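Local coordinates for MW1564 protein (Staphylococcus aureus, PDB 3NTV) that probably transfers a methyl group from S-adenosylmethionine to a hydroxyl oxygen of its substrate, as a putative caffeoyl-CoA O-methyltransferase, at residues P53-K64 against A81-I92; L208-T216 against D223-G231. All coordinates share one frame; numbering follows the deposited sequence.

Contact 1: residues P53-K64 against A81-I92; sequences PIVDRLTLDLIK and AIGYSSMQFASI. With SO4 (sulfate ion), chain C.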
ATOM      1  N   PRO A  53      10.576  16.490  11.288  1.00 37.42           N
ATOM      2  CA  PRO A  53       9.814  15.687  10.320  1.00 36.59           C
ATOM      3  C   PRO A  53       9.565  14.274  10.851  1.00 33.67           C
ATOM      4  O   PRO A  53      10.506  13.640  11.303  1.00 32.46           O
ATOM      5  CB  PRO A  53      10.726  15.667   9.090  1.00 38.70           C
ATOM      6  CG  PRO A  53      12.110  15.791   9.640  1.00 43.82           C
ATOM      7  CD  PRO A  53      12.007  16.582  10.921  1.00 39.10           C
ATOM      8  N   ILE A  54       8.318  13.811  10.869  1.00 27.79           N
ATOM      9  CA  ILE A  54       8.036  12.415  11.239  1.00 25.08           C
ATOM     10  C   ILE A  54       7.316  11.768  10.075  1.00 23.82           C
ATOM     11  O   ILE A  54       6.715  12.476   9.270  1.00 22.32           O
ATOM     12  CB  ILE A  54       7.407  12.082  12.628  1.00 29.88           C
ATOM     13  CG1 ILE A  54       5.969  12.619  12.796  1.00 31.94           C
ATOM     14  CG2 ILE A  54       8.355  12.443  13.795  1.00 31.84           C
ATOM     15  CD1 ILE A  54       5.118  11.875  13.800  1.00 35.87           C
ATOM     16  N   VAL A  55       7.396  10.433   9.973  1.00 17.90           N
ATOM     17  CA  VAL A  55       6.729   9.669   8.915  0.50 17.07           C
ATOM     18  C   VAL A  55       5.217   9.988   8.944  1.00 19.54           C
ATOM     19  O   VAL A  55       4.642  10.088  10.030  1.00 20.16           O
ATOM     20  CB  VAL A  55       7.010   8.149   9.113  0.50 20.26           C
ATOM     21  CG1 VAL A  55       6.297   7.298   8.063  0.50 19.86           C
ATOM     22  CG2 VAL A  55       8.516   7.873   9.097  0.50 20.20           C
ATOM     23  N   ASP A  56       4.577  10.120   7.770  1.00 18.08           N
ATOM     24  CA  ASP A  56       3.147  10.397   7.745  1.00 17.36           C
ATOM     25  C   ASP A  56       2.320   9.220   8.240  1.00 20.45           C
ATOM     26  O   ASP A  56       2.714   8.058   8.089  1.00 18.45           O
ATOM     27  CB  ASP A  56       2.690  10.878   6.380  1.00 18.50           C
ATOM     28  CG  ASP A  56       3.243  12.251   6.049  1.00 33.17           C
ATOM     29  OD1 ASP A  56       2.860  13.225   6.732  1.00 37.29           O
ATOM     30  OD2 ASP A  56       4.119  12.338   5.177  1.00 35.30           O
ATOM     31  N   ARG A  57       1.188   9.526   8.876  1.00 17.89           N
ATOM     32  CA  ARG A  57       0.329   8.517   9.465  1.00 16.81           C
ATOM     33  C   ARG A  57      -0.125   7.397   8.525  1.00 18.18           C
ATOM     34  O   ARG A  57      -0.024   6.226   8.890  1.00 18.59           O
ATOM     35  CB  ARG A  57      -0.883   9.162  10.159  1.00 20.14           C
ATOM     36  CG  ARG A  57      -1.791   8.143  10.852  1.00 22.26           C
ATOM     37  CD  ARG A  57      -1.095   7.463  12.041  1.00 26.24           C
ATOM     38  NE  ARG A  57      -1.912   6.391  12.611  1.00 25.48           N
ATOM     39  CZ  ARG A  57      -2.810   6.557  13.573  1.00 33.55           C
ATOM     40  NH1 ARG A  57      -3.031   7.763  14.085  1.00 23.74           N
ATOM     41  NH2 ARG A  57      -3.516   5.526  14.011  1.00 25.34           N
ATOM     42  N   LEU A  58      -0.668   7.745   7.349  1.00 15.33           N
ATOM     43  CA  LEU A  58      -1.168   6.686   6.466  1.00 15.01           C
ATOM     44  C   LEU A  58      -0.034   5.839   5.911  1.00 16.03           C
ATOM     45  O   LEU A  58      -0.181   4.624   5.774  1.00 16.44           O
ATOM     46  CB  LEU A  58      -2.072   7.254   5.351  1.00 15.58           C
ATOM     47  CG  LEU A  58      -3.349   7.959   5.867  1.00 20.19           C
ATOM     48  CD1 LEU A  58      -4.178   8.490   4.708  1.00 20.05           C
ATOM     49  CD2 LEU A  58      -4.211   7.028   6.730  1.00 20.20           C
ATOM     50  N   THR A  59       1.112   6.473   5.650  1.00 14.43           N
ATOM     51  CA  THR A  59       2.318   5.740   5.182  1.00 12.57           C
ATOM     52  C   THR A  59       2.764   4.766   6.285  1.00 15.57           C
ATOM     53  O   THR A  59       3.030   3.592   6.018  1.00 15.05           O
ATOM     54  CB  THR A  59       3.450   6.753   4.920  1.00 14.54           C
ATOM     55  OG1 THR A  59       3.096   7.490   3.732  1.00 19.22           O
ATOM     56  CG2 THR A  59       4.808   6.072   4.727  1.00 18.14           C
ATOM     57  N   LEU A  60       2.858   5.256   7.519  1.00 13.92           N
ATOM     58  CA  LEU A  60       3.256   4.409   8.642  1.00 14.30           C
ATOM     59  C   LEU A  60       2.309   3.243   8.804  1.00 17.27           C
ATOM     60  O   LEU A  60       2.760   2.121   8.966  1.00 15.52           O
ATOM     61  CB  LEU A  60       3.301   5.231   9.940  1.00 15.36           C
ATOM     62  CG  LEU A  60       3.569   4.397  11.173  1.00 20.31           C
ATOM     63  CD1 LEU A  60       5.064   4.202  11.376  1.00 21.91           C
ATOM     64  CD2 LEU A  60       2.853   4.977  12.366  1.00 23.37           C
ATOM     65  N   ASP A  61       0.990   3.489   8.746  1.00 15.75           N
ATOM     66  CA  ASP A  61       0.043   2.398   8.942  1.00 15.83           C
ATOM     67  C   ASP A  61       0.061   1.337   7.838  1.00 14.84           C
ATOM     68  O   ASP A  61      -0.126   0.155   8.119  1.00 15.24           O
ATOM     69  CB  ASP A  61      -1.342   2.942   9.270  1.00 18.60           C
ATOM     70  CG  ASP A  61      -1.419   3.555  10.667  1.00 25.61           C
ATOM     71  OD1 ASP A  61      -0.492   3.310  11.490  1.00 27.35           O
ATOM     72  OD2 ASP A  61      -2.410   4.235  10.952  1.00 29.51           O
ATOM     73  N   LEU A  62       0.408   1.745   6.620  1.00 12.51           N
ATOM     74  CA  LEU A  62       0.615   0.791   5.544  1.00 11.56           C
ATOM     75  C   LEU A  62       1.857  -0.070   5.837  1.00 13.21           C
ATOM     76  O   LEU A  62       1.799  -1.294   5.683  1.00 13.19           O
ATOM     77  CB  LEU A  62       0.793   1.496   4.184  1.00 12.66           C
ATOM     78  CG  LEU A  62       1.235   0.579   3.015  1.00 15.98           C
ATOM     79  CD1 LEU A  62       0.197  -0.539   2.732  1.00 15.54           C
ATOM     80  CD2 LEU A  62       1.373   1.404   1.737  1.00 16.49           C
ATOM     81  N   ILE A  63       2.961   0.566   6.266  1.00 11.95           N
ATOM     82  CA  ILE A  63       4.214  -0.175   6.550  1.00 12.24           C
ATOM     83  C   ILE A  63       3.987  -1.174   7.692  1.00 15.28           C
ATOM     84  O   ILE A  63       4.454  -2.308   7.615  1.00 14.28           O
ATOM     85  CB  ILE A  63       5.387   0.786   6.840  1.00 14.26           C
ATOM     86  CG1 ILE A  63       5.713   1.665   5.591  1.00 12.35           C
ATOM     87  CG2 ILE A  63       6.633  -0.031   7.227  1.00 15.50           C
ATOM     88  CD1 ILE A  63       6.619   2.882   5.947  1.00 15.55           C
ATOM     89  N   LYS A  64       3.218  -0.774   8.730  1.00 13.46           N
ATOM     90  CA  LYS A  64       2.881  -1.663   9.844  1.00 12.37           C
ATOM     91  C   LYS A  64       2.120  -2.887   9.291  1.00 14.13           C
ATOM     92  O   LYS A  64       2.366  -3.999   9.729  1.00 13.91           O
ATOM     93  CB  LYS A  64       2.048  -0.912  10.883  1.00 15.58           C
ATOM     94  CG  LYS A  64       2.880   0.157  11.604  1.00 15.75           C
ATOM     95  CD  LYS A  64       2.112   0.852  12.713  1.00 21.10           C
ATOM     96  CE  LYS A  64       1.920   0.019  13.961  1.00 23.30           C
ATOM     97  NZ  LYS A  64       1.240   0.840  15.013  1.00 27.17           N
ATOM     98  N   ALA A  81      13.958  11.046  13.081  1.00 28.98           N
ATOM     99  CA  ALA A  81      13.823  12.353  13.658  1.00 28.49           C
ATOM    100  C   ALA A  81      13.763  12.190  15.186  1.00 31.98           C
ATOM    101  O   ALA A  81      14.610  12.746  15.887  1.00 32.62           O
ATOM    102  CB  ALA A  81      12.581  13.011  13.132  1.00 29.46           C
ATOM    103  N   ILE A  82      12.808  11.397  15.704  1.00 26.33           N
ATOM    104  CA  ILE A  82      12.662  11.221  17.152  1.00 25.66           C
ATOM    105  C   ILE A  82      12.469   9.752  17.599  1.00 26.54           C
ATOM    106  O   ILE A  82      12.084   9.530  18.746  1.00 25.40           O
ATOM    107  CB  ILE A  82      11.499  12.119  17.686  1.00 28.96           C
ATOM    108  CG1 ILE A  82      10.115  11.707  17.094  1.00 29.71           C
ATOM    109  CG2 ILE A  82      11.808  13.611  17.526  1.00 32.92           C
ATOM    110  CD1 ILE A  82       8.848  12.457  17.647  1.00 31.74           C
ATOM    111  N   GLY A  83      12.691   8.792  16.702  1.00 22.52           N
ATOM    112  CA  GLY A  83      12.487   7.372  17.006  1.00 21.20           C
ATOM    113  C   GLY A  83      11.034   6.947  16.870  1.00 20.81           C
ATOM    114  O   GLY A  83      10.661   5.842  17.262  1.00 19.70           O
ATOM    115  N   TYR A  84      10.192   7.821  16.294  1.00 18.79           N
ATOM    116  CA  TYR A  84       8.766   7.543  16.159  1.00 16.88           C
ATOM    117  C   TYR A  84       8.491   6.291  15.319  1.00 19.03           C
ATOM    118  O   TYR A  84       7.786   5.388  15.778  1.00 19.56           O
ATOM    119  CB  TYR A  84       8.052   8.795  15.622  1.00 17.92           C
ATOM    120  CG  TYR A  84       6.622   8.571  15.207  1.00 21.10           C
ATOM    121  CD1 TYR A  84       5.587   8.653  16.130  1.00 23.93           C
ATOM    122  CD2 TYR A  84       6.295   8.331  13.875  1.00 21.59           C
ATOM    123  CE1 TYR A  84       4.258   8.470  15.741  1.00 24.94           C
ATOM    124  CE2 TYR A  84       4.978   8.144  13.475  1.00 22.27           C
ATOM    125  CZ  TYR A  84       3.960   8.213  14.412  1.00 27.04           C
ATOM    126  OH  TYR A  84       2.661   8.060  13.996  1.00 27.62           O
ATOM    127  N   SER A  85       9.069   6.199  14.107  1.00 17.51           N
ATOM    128  CA  SER A  85       8.784   5.008  13.309  1.00 16.86           C
ATOM    129  C   SER A  85       9.344   3.747  13.940  1.00 18.02           C
ATOM    130  O   SER A  85       8.661   2.719  13.898  1.00 17.16           O
ATOM    131  CB  SER A  85       9.269   5.155  11.868  1.00 18.73           C
ATOM    132  OG  SER A  85      10.671   5.340  11.879  1.00 23.32           O
ATOM    133  N   SER A  86      10.556   3.839  14.542  1.00 15.53           N
ATOM    134  CA  SER A  86      11.219   2.707  15.209  0.50 15.16           C
ATOM    135  C   SER A  86      10.314   2.116  16.283  1.00 17.79           C
ATOM    136  O   SER A  86      10.088   0.919  16.313  1.00 16.50           O
ATOM    137  CB  SER A  86      12.520   3.157  15.868  0.50 18.05           C
ATOM    138  OG  SER A  86      13.344   3.870  14.968  0.50 26.60           O
HETATM  139  N   MSE A  87       9.770   2.981  17.147  1.00 15.52           N
HETATM  140  CA  MSE A  87       8.896   2.522  18.230  1.00 14.14           C
HETATM  141  C   MSE A  87       7.559   2.017  17.710  1.00 17.21           C
HETATM  142  O   MSE A  87       7.062   1.012  18.200  1.00 17.37           O
HETATM  143  CB  MSE A  87       8.699   3.613  19.269  1.00 15.19           C
HETATM  144  CG  MSE A  87      10.000   3.968  19.969  1.00 19.50           C
HETATM  145 SE   MSE A  87       9.738   5.300  21.366  0.70 24.58          SE
HETATM  146  CE  MSE A  87       9.234   6.742  20.267  1.00 22.40           C
ATOM    147  N   GLN A  88       7.011   2.658  16.652  1.00 14.66           N
ATOM    148  CA  GLN A  88       5.760   2.190  16.063  1.00 13.28           C
ATOM    149  C   GLN A  88       5.932   0.773  15.511  1.00 15.54           C
ATOM    150  O   GLN A  88       5.082  -0.076  15.735  1.00 15.74           O
ATOM    151  CB  GLN A  88       5.263   3.170  14.982  1.00 13.86           C
ATOM    152  CG  GLN A  88       4.679   4.457  15.571  1.00 22.69           C
ATOM    153  CD  GLN A  88       3.257   4.302  16.074  1.00 28.93           C
ATOM    154  OE1 GLN A  88       2.755   3.205  16.250  1.00 26.20           O
ATOM    155  NE2 GLN A  88       2.563   5.411  16.297  1.00 24.61           N
ATOM    156  N   PHE A  89       7.069   0.494  14.858  1.00 14.35           N
ATOM    157  CA  PHE A  89       7.311  -0.855  14.330  1.00 13.86           C
ATOM    158  C   PHE A  89       7.528  -1.853  15.474  1.00 16.96           C
ATOM    159  O   PHE A  89       6.975  -2.951  15.433  1.00 16.93           O
ATOM    160  CB  PHE A  89       8.530  -0.875  13.391  1.00 15.91           C
ATOM    161  CG  PHE A  89       8.468   0.055  12.190  1.00 16.84           C
ATOM    162  CD1 PHE A  89       7.250   0.403  11.619  1.00 19.81           C
ATOM    163  CD2 PHE A  89       9.632   0.537  11.605  1.00 20.13           C
ATOM    164  CE1 PHE A  89       7.197   1.227  10.485  1.00 21.27           C
ATOM    165  CE2 PHE A  89       9.574   1.372  10.485  1.00 22.66           C
ATOM    166  CZ  PHE A  89       8.356   1.711   9.942  1.00 20.56           C
ATOM    167  N   ALA A  90       8.341  -1.477  16.481  1.00 15.02           N
ATOM    168  CA  ALA A  90       8.617  -2.363  17.616  1.00 14.34           C
ATOM    169  C   ALA A  90       7.344  -2.658  18.419  1.00 17.60           C
ATOM    170  O   ALA A  90       7.226  -3.745  18.989  1.00 17.54           O
ATOM    171  CB  ALA A  90       9.666  -1.740  18.522  1.00 15.26           C
ATOM    172  N   SER A  91       6.367  -1.712  18.407  1.00 15.57           N
ATOM    173  CA  SER A  91       5.110  -1.893  19.143  1.00 16.07           C
ATOM    174  C   SER A  91       4.238  -3.013  18.612  1.00 19.32           C
ATOM    175  O   SER A  91       3.323  -3.466  19.313  1.00 20.14           O
ATOM    176  CB  SER A  91       4.331  -0.580  19.237  1.00 17.48           C
ATOM    177  OG  SER A  91       3.675  -0.307  18.007  1.00 20.04           O
ATOM    178  N   ILE A  92       4.471  -3.444  17.351  1.00 16.21           N
ATOM    179  CA  ILE A  92       3.659  -4.496  16.745  1.00 15.40           C
ATOM    180  C   ILE A  92       3.804  -5.871  17.429  1.00 19.87           C
ATOM    181  O   ILE A  92       2.810  -6.604  17.606  1.00 18.62           O
ATOM    182  CB  ILE A  92       3.924  -4.572  15.218  1.00 17.47           C
ATOM    183  CG1 ILE A  92       3.589  -3.248  14.533  1.00 16.69           C
ATOM    184  CG2 ILE A  92       3.180  -5.777  14.567  1.00 18.79           C
ATOM    185  CD1 ILE A  92       4.213  -3.149  13.077  1.00 18.22           C
TER
HETATM  186  S   SO4 C 233      10.642   9.173  12.737  1.00 28.49           S
HETATM  187  O1  SO4 C 233      10.934   7.725  12.871  1.00 32.66           O
HETATM  188  O2  SO4 C 233      10.795   9.778  14.051  1.00 30.04           O
HETATM  189  O3  SO4 C 233      11.620   9.770  11.790  1.00 33.71           O
HETATM  190  O4  SO4 C 233       9.300   9.306  12.141  1.00 33.36           O
HETATM  191  O   HOH W   1       1.091  -1.110  17.038  1.00 26.86           O
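Helix 57-64, in which Leu60 and Lys64 touch the other segment, runs roughly along helix 84-90 at 37° between their directions, the axes 10.4 Å apart at closest. Leu60 is a knob in the hole formed by Tyr84, Ser85, Gln88 and Phe89; its CD1 reaches Phe89 CE1 at 3.8 Å while CD2 lies against Gln88 CG. Tyr84 is packed on both faces: Gln88 CG lies off-centre over one, and Ile54 CD1 sits over the centre of the other, 3.6 Å from the centroid. Its hydroxyl bonds to Glu41 and Arg44. In this Rossmann-type methyltransferase fold, helix 84-90 follows the first strand of the sheet, 74-78, and its N-terminal end meets a sulfate, probably from the crystallisation liquor, in the region where methyltransferases of this fold usually bind S-adenosylmethionine. Backbone N-H groups hold that anion from both segments: Val55 N to O4 (3.1 Å), and from 81-92 Ala81 N to O3, Ile82 N and Tyr84 N to O2, and Ser85 N to O1 (2.7 Å). At the far end Lys64, bent at chi3 (74°), brings NZ 3.1 Å from Gln88 OE1, which also bonds Ser38. A water joins Lys64 NZ to Ser91 OG.

Contact 2: residues L208-T216 against D223-G231; sequences LIKQPGYTT and DGLAISIKG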
ATOM      1  N   LEU A 208      16.173   2.820  -9.374  1.00 19.98           N
ATOM      2  CA  LEU A 208      15.496   1.738  -8.651  1.00 19.08           C
ATOM      3  C   LEU A 208      14.710   0.805  -9.562  1.00 23.24           C
ATOM      4  O   LEU A 208      14.861  -0.414  -9.450  1.00 22.88           O
ATOM      5  CB  LEU A 208      14.598   2.319  -7.563  1.00 18.30           C
ATOM      6  CG  LEU A 208      13.766   1.326  -6.727  1.00 20.32           C
ATOM      7  CD1 LEU A 208      14.672   0.382  -5.961  1.00 20.71           C
ATOM      8  CD2 LEU A 208      12.876   2.095  -5.777  1.00 18.03           C
ATOM      9  N   ILE A 209      13.888   1.366 -10.462  1.00 21.61           N
ATOM     10  CA  ILE A 209      13.086   0.566 -11.388  1.00 23.11           C
ATOM     11  C   ILE A 209      13.935  -0.305 -12.316  1.00 29.62           C
ATOM     12  O   ILE A 209      13.421  -1.291 -12.842  1.00 28.82           O
ATOM     13  CB  ILE A 209      12.049   1.396 -12.175  1.00 26.52           C
ATOM     14  CG1 ILE A 209      12.700   2.433 -13.107  1.00 26.79           C
ATOM     15  CG2 ILE A 209      11.044   2.022 -11.245  1.00 28.72           C
ATOM     16  CD1 ILE A 209      11.765   3.082 -14.157  1.00 32.07           C
ATOM     17  N   LYS A 210      15.213   0.072 -12.519  1.00 29.15           N
ATOM     18  CA  LYS A 210      16.153  -0.645 -13.383  1.00 30.92           C
ATOM     19  C   LYS A 210      16.985  -1.725 -12.674  1.00 36.71           C
ATOM     20  O   LYS A 210      17.811  -2.370 -13.321  1.00 37.28           O
ATOM     21  CB  LYS A 210      17.045   0.334 -14.184  1.00 34.33           C
ATOM     22  CG  LYS A 210      16.289   1.314 -15.093  1.00 48.03           C
ATOM     23  CD  LYS A 210      15.415   0.640 -16.161  1.00 55.42           C
ATOM     24  CE  LYS A 210      14.783   1.633 -17.110  1.00 58.18           C
ATOM     25  NZ  LYS A 210      13.302   1.640 -16.997  1.00 55.76           N
ATOM     26  N   GLN A 211      16.768  -1.942 -11.360  1.00 32.62           N
ATOM     27  CA  GLN A 211      17.491  -2.979 -10.613  1.00 31.72           C
ATOM     28  C   GLN A 211      16.823  -4.331 -10.928  1.00 35.74           C
ATOM     29  O   GLN A 211      15.648  -4.503 -10.595  1.00 32.96           O
ATOM     30  CB  GLN A 211      17.497  -2.682  -9.091  1.00 32.54           C
ATOM     31  CG  GLN A 211      18.132  -1.342  -8.663  1.00 35.65           C
ATOM     32  CD  GLN A 211      19.573  -1.190  -9.088  1.00 54.96           C
ATOM     33  OE1 GLN A 211      19.892  -0.463 -10.035  1.00 48.16           O
ATOM     34  NE2 GLN A 211      20.473  -1.880  -8.406  1.00 50.49           N
ATOM     35  N   PRO A 212      17.497  -5.288 -11.625  1.00 34.04           N
ATOM     36  CA  PRO A 212      16.803  -6.543 -11.985  1.00 33.62           C
ATOM     37  C   PRO A 212      16.465  -7.497 -10.836  1.00 33.40           C
ATOM     38  O   PRO A 212      15.594  -8.350 -10.995  1.00 33.34           O
ATOM     39  CB  PRO A 212      17.729  -7.187 -13.026  1.00 36.10           C
ATOM     40  CG  PRO A 212      19.074  -6.656 -12.706  1.00 40.90           C
ATOM     41  CD  PRO A 212      18.881  -5.265 -12.152  1.00 36.63           C
ATOM     42  N   GLY A 213      17.133  -7.350  -9.702  1.00 27.27           N
ATOM     43  CA  GLY A 213      16.868  -8.217  -8.561  1.00 26.48           C
ATOM     44  C   GLY A 213      15.731  -7.738  -7.675  1.00 27.30           C
ATOM     45  O   GLY A 213      15.585  -8.235  -6.558  1.00 27.48           O
ATOM     46  N   TYR A 214      14.934  -6.747  -8.150  1.00 20.60           N
ATOM     47  CA  TYR A 214      13.831  -6.140  -7.379  1.00 20.20           C
ATOM     48  C   TYR A 214      12.572  -5.947  -8.180  1.00 23.29           C
ATOM     49  O   TYR A 214      12.640  -5.564  -9.347  1.00 24.89           O
ATOM     50  CB  TYR A 214      14.261  -4.772  -6.779  1.00 19.84           C
ATOM     51  CG  TYR A 214      15.323  -4.913  -5.713  1.00 21.43           C
ATOM     52  CD1 TYR A 214      14.979  -5.029  -4.370  1.00 22.61           C
ATOM     53  CD2 TYR A 214      16.670  -5.032  -6.054  1.00 22.35           C
ATOM     54  CE1 TYR A 214      15.943  -5.247  -3.393  1.00 23.73           C
ATOM     55  CE2 TYR A 214      17.642  -5.278  -5.084  1.00 24.10           C
ATOM     56  CZ  TYR A 214      17.275  -5.369  -3.753  1.00 28.31           C
ATOM     57  OH  TYR A 214      18.220  -5.594  -2.786  1.00 31.79           O
ATOM     58  N   THR A 215      11.414  -6.151  -7.532  1.00 19.15           N
ATOM     59  CA  THR A 215      10.098  -5.878  -8.107  1.00 16.76           C
ATOM     60  C   THR A 215       9.549  -4.681  -7.312  1.00 17.25           C
ATOM     61  O   THR A 215       9.324  -4.828  -6.098  1.00 14.47           O
ATOM     62  CB  THR A 215       9.240  -7.142  -8.081  1.00 30.53           C
ATOM     63  OG1 THR A 215       9.901  -8.145  -8.863  1.00 29.04           O
ATOM     64  CG2 THR A 215       7.866  -6.915  -8.616  1.00 29.91           C
ATOM     65  N   THR A 216       9.366  -3.521  -7.979  1.00 16.07           N
ATOM     66  CA  THR A 216       8.947  -2.261  -7.326  1.00 16.16           C
ATOM     67  C   THR A 216       7.620  -1.695  -7.770  1.00 19.69           C
ATOM     68  O   THR A 216       7.295  -1.700  -8.960  1.00 19.05           O
ATOM     69  CB  THR A 216      10.068  -1.188  -7.501  1.00 19.13           C
ATOM     70  OG1 THR A 216      11.275  -1.689  -6.932  1.00 18.80           O
ATOM     71  CG2 THR A 216       9.729   0.178  -6.880  1.00 18.05           C
ATOM     72  N   ASP A 223       4.052  11.674   1.024  1.00 17.87           N
ATOM     73  CA  ASP A 223       5.237  12.155   0.302  1.00 16.89           C
ATOM     74  C   ASP A 223       5.665  11.250  -0.842  1.00 19.00           C
ATOM     75  O   ASP A 223       6.711  11.500  -1.443  1.00 18.71           O
ATOM     76  CB  ASP A 223       6.395  12.277   1.303  1.00 17.93           C
ATOM     77  CG  ASP A 223       6.178  13.332   2.356  1.00 27.85           C
ATOM     78  OD1 ASP A 223       5.654  14.408   2.010  1.00 26.17           O
ATOM     79  OD2 ASP A 223       6.538  13.078   3.529  1.00 31.27           O
ATOM     80  N   GLY A 224       4.896  10.192  -1.096  1.00 16.92           N
ATOM     81  CA  GLY A 224       5.224   9.203  -2.117  1.00 16.47           C
ATOM     82  C   GLY A 224       5.936   8.025  -1.465  1.00 20.03           C
ATOM     83  O   GLY A 224       6.817   8.228  -0.620  1.00 20.62           O
ATOM     84  N   LEU A 225       5.543   6.789  -1.814  1.00 14.99           N
ATOM     85  CA  LEU A 225       6.142   5.595  -1.224  1.00 15.59           C
ATOM     86  C   LEU A 225       6.442   4.556  -2.290  1.00 20.06           C
ATOM     87  O   LEU A 225       5.651   4.400  -3.222  1.00 21.32           O
ATOM     88  CB  LEU A 225       5.158   5.003  -0.174  1.00 15.89           C
ATOM     89  CG  LEU A 225       5.721   3.910   0.760  1.00 19.77           C
ATOM     90  CD1 LEU A 225       6.737   4.495   1.734  1.00 18.56           C
ATOM     91  CD2 LEU A 225       4.606   3.246   1.554  1.00 21.79           C
ATOM     92  N   ALA A 226       7.586   3.894  -2.196  1.00 14.39           N
ATOM     93  CA  ALA A 226       7.888   2.780  -3.087  1.00 14.36           C
ATOM     94  C   ALA A 226       8.087   1.555  -2.230  1.00 16.18           C
ATOM     95  O   ALA A 226       8.598   1.651  -1.092  1.00 14.09           O
ATOM     96  CB  ALA A 226       9.114   3.034  -3.937  1.00 15.44           C
ATOM     97  N   ILE A 227       7.657   0.409  -2.764  1.00 15.05           N
ATOM     98  CA  ILE A 227       7.815  -0.879  -2.120  1.00 13.20           C
ATOM     99  C   ILE A 227       8.561  -1.756  -3.099  1.00 15.84           C
ATOM    100  O   ILE A 227       8.072  -1.955  -4.228  1.00 14.08           O
ATOM    101  CB  ILE A 227       6.465  -1.516  -1.737  1.00 15.81           C
ATOM    102  CG1 ILE A 227       5.677  -0.630  -0.742  1.00 16.09           C
ATOM    103  CG2 ILE A 227       6.644  -2.971  -1.218  1.00 16.45           C
ATOM    104  CD1 ILE A 227       4.155  -1.095  -0.670  1.00 18.37           C
ATOM    105  N   SER A 228       9.709  -2.300  -2.656  1.00 13.25           N
ATOM    106  CA  SER A 228      10.561  -3.153  -3.482  1.00 13.63           C
ATOM    107  C   SER A 228      10.745  -4.503  -2.831  1.00 17.95           C
ATOM    108  O   SER A 228      11.186  -4.581  -1.692  1.00 18.22           O
ATOM    109  CB  SER A 228      11.931  -2.507  -3.713  1.00 16.03           C
ATOM    110  OG  SER A 228      11.844  -1.214  -4.282  1.00 16.54           O
ATOM    111  N   ILE A 229      10.465  -5.572  -3.565  1.00 13.57           N
ATOM    112  CA  ILE A 229      10.652  -6.938  -3.070  1.00 13.24           C
ATOM    113  C   ILE A 229      11.956  -7.452  -3.663  1.00 18.48           C
ATOM    114  O   ILE A 229      12.089  -7.458  -4.891  1.00 18.75           O
ATOM    115  CB  ILE A 229       9.497  -7.906  -3.479  1.00 16.94           C
ATOM    116  CG1 ILE A 229       8.112  -7.393  -3.011  1.00 18.16           C
ATOM    117  CG2 ILE A 229       9.788  -9.316  -2.926  1.00 19.43           C
ATOM    118  CD1 ILE A 229       6.889  -8.251  -3.544  1.00 18.14           C
ATOM    119  N   LYS A 230      12.875  -7.926  -2.823  1.00 16.65           N
ATOM    120  CA  LYS A 230      14.145  -8.486  -3.291  1.00 16.79           C
ATOM    121  C   LYS A 230      13.954  -9.889  -3.856  1.00 21.48           C
ATOM    122  O   LYS A 230      13.481 -10.787  -3.158  1.00 21.59           O
ATOM    123  CB  LYS A 230      15.168  -8.499  -2.154  1.00 18.82           C
ATOM    124  CG  LYS A 230      16.519  -9.120  -2.506  1.00 19.11           C
ATOM    125  CD  LYS A 230      17.556  -8.756  -1.467  1.00 19.61           C
ATOM    126  CE  LYS A 230      18.850  -9.518  -1.676  1.00 24.14           C
ATOM    127  NZ  LYS A 230      19.914  -9.112  -0.718  1.00 22.83           N
ATOM    128  N   GLY A 231      14.385 -10.066  -5.100  1.00 22.84           N
ATOM    129  CA  GLY A 231      14.344 -11.354  -5.790  1.00 44.67           C
ATOM    130  C   GLY A 231      15.654 -12.108  -5.664  1.00 81.03           C
ATOM    131  O   GLY A 231      16.405 -11.917  -4.701  1.00 45.40           O
TER
HETATM  132  O   HOH W   2      17.991  -9.503  -5.592  1.00 58.43           O
HETATM  133  O   HOH W   3      11.604  -9.558  -6.775  1.00 30.61           O
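Tyr214, Thr215 and Thr216 pair antiparallel with Lys230, Ile229 and Ser228. Thr215 and Ile229 form the hydrogen-bonded pair, with Thr215 N to Ile229 O at 3.0 Å and Ile229 N to Thr215 O at 2.9 Å. Tyr214 with Lys230 and Thr216 with Ser228 are non-hydrogen-bonded pairs, at which CA-H groups approach carbonyl oxygens, as Thr216 CA does Ile227 O. Gly231 N donates to Gly213 O, inside the type I turn from Gln211 to Tyr214 that leads into the strand.

These strands form the C-terminal beta hairpin of the mixed sheet: strand 214-219 is its outermost strand within this chain, and 225-230 lies between it and 170-175. Thr215 O also accepts a bond from Gln65 of the second subunit.

Among side-chain polar contacts, Thr216 OG1 and Ser228 OG share a hydrogen bond of 2.8 Å. Both oxygens stand anti to their own carbonyl carbons (chi1 -58° and -56°), which turns them toward each other. Lys230 NZ bonds to the carbonyls of Leu166 and Thr163. One water links Thr215 OG1 with Ile229 O; another donates to Gly213 O and, weakly, to Gly231 O.

Packing covers the face that carries Tyr214, Thr216, Ser228 and Lys230. The extended Lys230 chain crosses the phenol at a slant, CB 3.6 Å from Tyr214 CE1 and CD 3.5 Å from Tyr214 OH. The Tyr214 ring meets Phe159 edge-to-face. From the end of helix 192-209, Leu208 reaches in, its CD1 3.7 Å from Ser228 OG, and its CD2 meets Ala226 CB.

The two contacts follow one another along the chain without crossing. Contact 1 closes first, bringing helix 57-70 beside helix 84-90 across a connection that contains strand 74-78. The chain then builds the other parallel strands, 97-102, 124-128, 143-149 and 170-175, before helix 192-209 leads into contact 2, where a short loop, 220-224, returns the chain as strand 225-230 antiparallel to 214-219. Their centres lie 20 Å apart, yet the segments touch: Leu225 packs its CD2 against Leu62 CD2 and its CD1 against Thr59, setting the hairpin against helix 57-70. Nearby, the carboxylates of Asp56 and Asp223 come close. Both contacts also meet the second subunit.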